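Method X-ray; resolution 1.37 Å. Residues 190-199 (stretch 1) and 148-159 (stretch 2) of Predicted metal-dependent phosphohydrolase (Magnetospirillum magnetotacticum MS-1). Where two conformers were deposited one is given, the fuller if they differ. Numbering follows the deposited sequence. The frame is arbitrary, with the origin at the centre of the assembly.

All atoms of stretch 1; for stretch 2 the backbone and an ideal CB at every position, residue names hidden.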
# COMPACT_ATOMS: atom_id res chain seq x y z
N ASP A 190 -27.20 3.02 8.10
CA ASP A 190 -28.40 3.22 8.90
C ASP A 190 -28.07 3.92 10.21
O ASP A 190 -28.75 4.85 10.62
CB ASP A 190 -29.10 1.89 9.25
CG ASP A 190 -29.83 1.24 8.07
OD1 ASP A 190 -30.06 1.89 7.03
OD2 ASP A 190 -30.16 0.02 8.20
N GLU A 191 -27.03 3.43 10.88
CA GLU A 191 -26.63 4.01 12.15
C GLU A 191 -26.10 5.44 11.93
O GLU A 191 -26.36 6.33 12.74
CB GLU A 191 -25.60 3.14 12.86
CG GLU A 191 -25.09 3.71 14.19
CD GLU A 191 -26.11 3.80 15.32
OE1 GLU A 191 -27.17 3.13 15.26
OE2 GLU A 191 -25.83 4.54 16.29
N ALA A 192 -25.31 5.67 10.87
CA ALA A 192 -24.84 7.02 10.57
C ALA A 192 -25.99 8.01 10.43
O ALA A 192 -25.91 9.15 10.90
CB ALA A 192 -24.02 6.98 9.26
N VAL A 193 -27.08 7.58 9.81
CA VAL A 193 -28.23 8.47 9.64
C VAL A 193 -28.85 8.76 11.00
O VAL A 193 -29.18 9.90 11.33
CB VAL A 193 -29.27 7.88 8.63
CG1 VAL A 193 -30.57 8.67 8.66
CG2 VAL A 193 -28.71 7.83 7.22
N ARG A 194 -29.01 7.71 11.82
CA ARG A 194 -29.56 7.88 13.17
C ARG A 194 -28.72 8.86 14.00
O ARG A 194 -29.29 9.60 14.81
CB ARG A 194 -29.64 6.55 13.91
CG ARG A 194 -30.71 5.62 13.40
CD ARG A 194 -30.67 4.28 14.22
NE ARG A 194 -30.87 4.55 15.64
CZ ARG A 194 -32.05 4.47 16.26
NH1 ARG A 194 -32.18 4.76 17.55
NH2 ARG A 194 -33.12 4.11 15.57
N ARG A 195 -27.39 8.86 13.82
CA ARG A 195 -26.51 9.72 14.58
C ARG A 195 -26.34 11.11 14.00
O ARG A 195 -25.68 11.94 14.62
CB ARG A 195 -25.13 9.08 14.68
CG ARG A 195 -25.11 7.76 15.39
CD ARG A 195 -23.68 7.35 15.62
NE ARG A 195 -23.53 6.06 16.28
CZ ARG A 195 -22.37 5.65 16.77
NH1 ARG A 195 -21.29 6.42 16.72
NH2 ARG A 195 -22.25 4.43 17.26
N GLY A 196 -26.94 11.36 12.84
CA GLY A 196 -26.86 12.67 12.16
C GLY A 196 -25.55 12.89 11.40
O GLY A 196 -25.23 14.02 11.05
N TYR A 197 -24.82 11.81 11.12
CA TYR A 197 -23.58 11.95 10.36
C TYR A 197 -23.83 12.15 8.85
O TYR A 197 -22.96 12.62 8.10
CB TYR A 197 -22.76 10.65 10.47
CG TYR A 197 -22.29 10.25 11.86
CD1 TYR A 197 -22.37 11.12 12.94
CD2 TYR A 197 -21.69 9.01 12.06
CE1 TYR A 197 -21.88 10.72 14.19
CE2 TYR A 197 -21.20 8.64 13.29
CZ TYR A 197 -21.30 9.50 14.35
OH TYR A 197 -20.83 9.10 15.60
N LEU A 198 -25.00 11.72 8.41
CA LEU A 198 -25.36 11.54 7.04
C LEU A 198 -26.80 11.99 6.96
O LEU A 198 -27.64 11.50 7.74
CB LEU A 198 -25.23 10.03 6.59
CG LEU A 198 -25.65 9.81 5.16
CD1 LEU A 198 -24.76 10.52 4.21
CD2 LEU A 198 -25.62 8.33 4.82
N ALA A 199 -27.07 12.99 6.11
CA ALA A 199 -28.40 13.55 5.88
C ALA A 199 -29.32 12.42 5.39
O ALA A 199 -28.92 11.61 4.56
CB ALA A 199 -28.32 14.68 4.81
N UNK A 148 -14.60 5.22 7.25
CA UNK A 148 -13.95 6.47 7.69
C UNK A 148 -14.95 7.58 7.97
O UNK A 148 -14.82 8.28 8.98
CB UNK A 148 -12.95 6.95 6.63
N UNK A 149 -16.01 7.70 7.17
CA UNK A 149 -17.01 8.69 7.43
C UNK A 149 -17.71 8.41 8.75
O UNK A 149 -18.06 9.32 9.50
CB UNK A 149 -18.02 8.74 6.28
N UNK A 150 -17.88 7.14 9.10
CA UNK A 150 -18.52 6.82 10.38
C UNK A 150 -17.60 7.28 11.53
O UNK A 150 -18.03 7.92 12.48
CB UNK A 150 -18.81 5.32 10.48
N UNK A 151 -16.31 6.99 11.42
CA UNK A 151 -15.35 7.38 12.44
C UNK A 151 -15.21 8.89 12.62
O UNK A 151 -14.99 9.36 13.72
CB UNK A 151 -13.98 6.78 12.10
N UNK A 152 -15.34 9.62 11.51
CA UNK A 152 -15.19 11.06 11.52
C UNK A 152 -16.54 11.81 11.68
O UNK A 152 -16.59 13.04 11.56
CB UNK A 152 -14.50 11.50 10.23
N UNK A 153 -17.59 11.09 12.02
CA UNK A 153 -18.91 11.66 12.26
C UNK A 153 -19.42 12.40 11.03
O UNK A 153 -19.97 13.50 11.13
CB UNK A 153 -18.87 12.60 13.46
N UNK A 154 -19.21 11.80 9.85
CA UNK A 154 -19.60 12.46 8.61
C UNK A 154 -18.65 13.56 8.20
O UNK A 154 -19.06 14.60 7.68
CB UNK A 154 -21.01 13.04 8.75
N UNK A 155 -17.37 13.34 8.44
CA UNK A 155 -16.37 14.35 8.19
C UNK A 155 -16.15 14.66 6.73
O UNK A 155 -15.62 15.73 6.39
CB UNK A 155 -15.04 13.92 8.82
N UNK A 156 -16.56 13.76 5.85
CA UNK A 156 -16.63 14.00 4.41
C UNK A 156 -18.06 14.17 3.91
O UNK A 156 -18.34 15.09 3.15
CB UNK A 156 -15.96 12.85 3.66
N UNK A 157 -18.98 13.38 4.44
CA UNK A 157 -20.38 13.49 4.04
C UNK A 157 -20.95 14.88 4.23
O UNK A 157 -21.55 15.47 3.31
CB UNK A 157 -21.23 12.49 4.83
N UNK A 158 -20.85 15.45 5.43
CA UNK A 158 -21.55 16.70 5.72
C UNK A 158 -21.04 17.90 4.93
O UNK A 158 -21.82 18.63 4.33
CB UNK A 158 -21.44 17.01 7.22
N UNK A 159 -19.72 18.11 4.88
CA UNK A 159 -19.26 19.27 4.12
C UNK A 159 -19.54 19.19 2.65
O UNK A 159 -19.68 20.20 2.00
CB UNK A 159 -17.76 19.46 4.32

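Position 148 lies in a helix that begins earlier in the chain, and its CB has nothing of stretch 1 within reach, so almost any helix-compatible residue would do; it is His148, whose ND1 is hydrogen-bonded elsewhere in the structure. At 149 the CB points sideways and again finds no partner. The backbone hints at little, but a polar side chain could serve the turns that follow. Asn149 does so: its OD1 accepts from the backbone N of 156 (3.0 Å) and of 157 (2.9 Å), tying the end of the stretch back to the helix.

Position 150 is more informative. Its CB also points sideways, yet it lies 4.9 Å from Tyr197 CD2, and beyond it are the flank of Ala192, the aliphatic part of Glu191 and the guanidinium of Arg195. A long apolar side chain, Leu, Met or an aromatic, would suit. Phe150, with chi1 at t, carries its ring into this site. The edge of the Tyr197 ring meets its face, centroids 5.4 Å apart and planes at 73°, while Glu191 CG lies at the edge of the Phe150 ring, 3.7 Å from Phe150 CE1. Phe150 CZ lies over one face of the Arg195 guanidinium, 3.4 Å from Arg195 CZ. That group is already oriented by Glu191 OE2 and Tyr197 OH, to which its NE and NH1 donate.

At 151 and 152 the CB points away, leaving the choice to other constraints; both admit polar residues. Glu151 makes no contact with stretch 1. Thr152 is the first residue to leave helical angles, and Thr152 OG1 accepts from the backbone N of 155.

Position 153 has positive phi (58°), which Gly, Asn or Asp tolerate best, but its ideal CB is 3.6 Å from Tyr197 CE1, so any side chain must begin against the tyrosine ring. Glu153 is found, with CA 3.5 Å from the centroid of the Tyr197 ring and nearly on its normal, a CH-pi contact that its backbone supplies.

Position 154 is the most restrictive. Phi is again positive (76°), and an ideal CB would lie 2.1 Å from Tyr197 O, a clash. Glycine is the clear expectation, and Gly154 lets its CA approach Tyr197 O to 3.4 Å in a CA-H...O contact. This carbonyl has no conventional hydrogen-bond partner in the model.

At 155 an ideal CB points away from stretch 1 and phi is negative, so many residues would fit, small or polar among them; it is Gly155. At 156 the CB points sideways with nothing of stretch 1 near, and many residues would again fit; it is Thr156.

At 157 the CB points toward stretch 1, 3.7 Å from Tyr197 O and 4.1 Å from Leu198 CD1, with Ala192 offering a small methyl beyond. A large apolar residue is favoured. Trp157 spans the site: Leu198 CD1 sits over its five-membered ring, 3.7 Å from the centroid, and its CZ3 reaches Ala192 CB at 3.6 Å.

Position 158 points sideways past the backbone of stretch 1, where a long aliphatic chain could lie. Lys158 packs CG 3.4 Å from Tyr197 O. Position 159 is out of reach and admits most residues, proline included; it is Pro159.

Stretch 2, residues 148-159: HNFETEGGTWKP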
# COMPACT_ATOMS: atom_id res chain seq x y z
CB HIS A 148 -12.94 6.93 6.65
CG HIS A 148 -11.63 6.21 6.76
ND1 HIS A 148 -10.45 6.89 6.89
CD2 HIS A 148 -11.32 4.88 6.81
CE1 HIS A 148 -9.47 6.01 7.04
NE2 HIS A 148 -9.96 4.78 7.01
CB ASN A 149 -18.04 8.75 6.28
CG ASN A 149 -17.92 9.97 5.43
OD1 ASN A 149 -17.90 11.10 5.92
ND2 ASN A 149 -17.94 9.75 4.13
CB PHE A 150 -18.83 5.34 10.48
CG PHE A 150 -19.72 4.99 11.62
CD1 PHE A 150 -21.09 5.01 11.46
CD2 PHE A 150 -19.20 4.63 12.84
CE1 PHE A 150 -21.92 4.71 12.50
CE2 PHE A 150 -20.04 4.34 13.93
CZ PHE A 150 -21.40 4.36 13.74
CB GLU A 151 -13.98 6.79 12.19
CG GLU A 151 -13.93 5.23 12.30
CD GLU A 151 -14.48 4.67 13.60
OE1 GLU A 151 -13.86 5.00 14.63
OE2 GLU A 151 -15.52 3.94 13.54
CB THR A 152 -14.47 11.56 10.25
OG1 THR A 152 -15.31 11.34 9.10
CG2 THR A 152 -13.09 10.88 10.08
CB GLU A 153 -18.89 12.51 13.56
CG GLU A 153 -18.39 11.73 14.79
CD GLU A 153 -18.46 12.49 16.12
OE1 GLU A 153 -19.16 13.50 16.22
OE2 GLU A 153 -17.82 12.02 17.08
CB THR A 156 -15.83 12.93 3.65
OG1 THR A 156 -14.50 12.86 4.21
CG2 THR A 156 -15.77 13.26 2.15
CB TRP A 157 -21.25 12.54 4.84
CG TRP A 157 -21.15 11.08 4.46
CD1 TRP A 157 -20.94 10.55 3.22
CD2 TRP A 157 -21.28 9.96 5.35
NE1 TRP A 157 -20.94 9.17 3.29
CE2 TRP A 157 -21.14 8.79 4.59
CE3 TRP A 157 -21.48 9.84 6.73
CZ2 TRP A 157 -21.20 7.50 5.16
CZ3 TRP A 157 -21.51 8.58 7.30
CH2 TRP A 157 -21.40 7.42 6.50
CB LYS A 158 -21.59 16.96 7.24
CG LYS A 158 -22.49 16.01 7.99
CD LYS A 158 -22.25 16.00 9.49
CE LYS A 158 -22.57 17.31 10.16
NZ LYS A 158 -22.29 17.22 11.66
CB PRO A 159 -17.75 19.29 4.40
CG PRO A 159 -17.65 18.63 5.74
CD PRO A 159 -18.63 17.51 5.68
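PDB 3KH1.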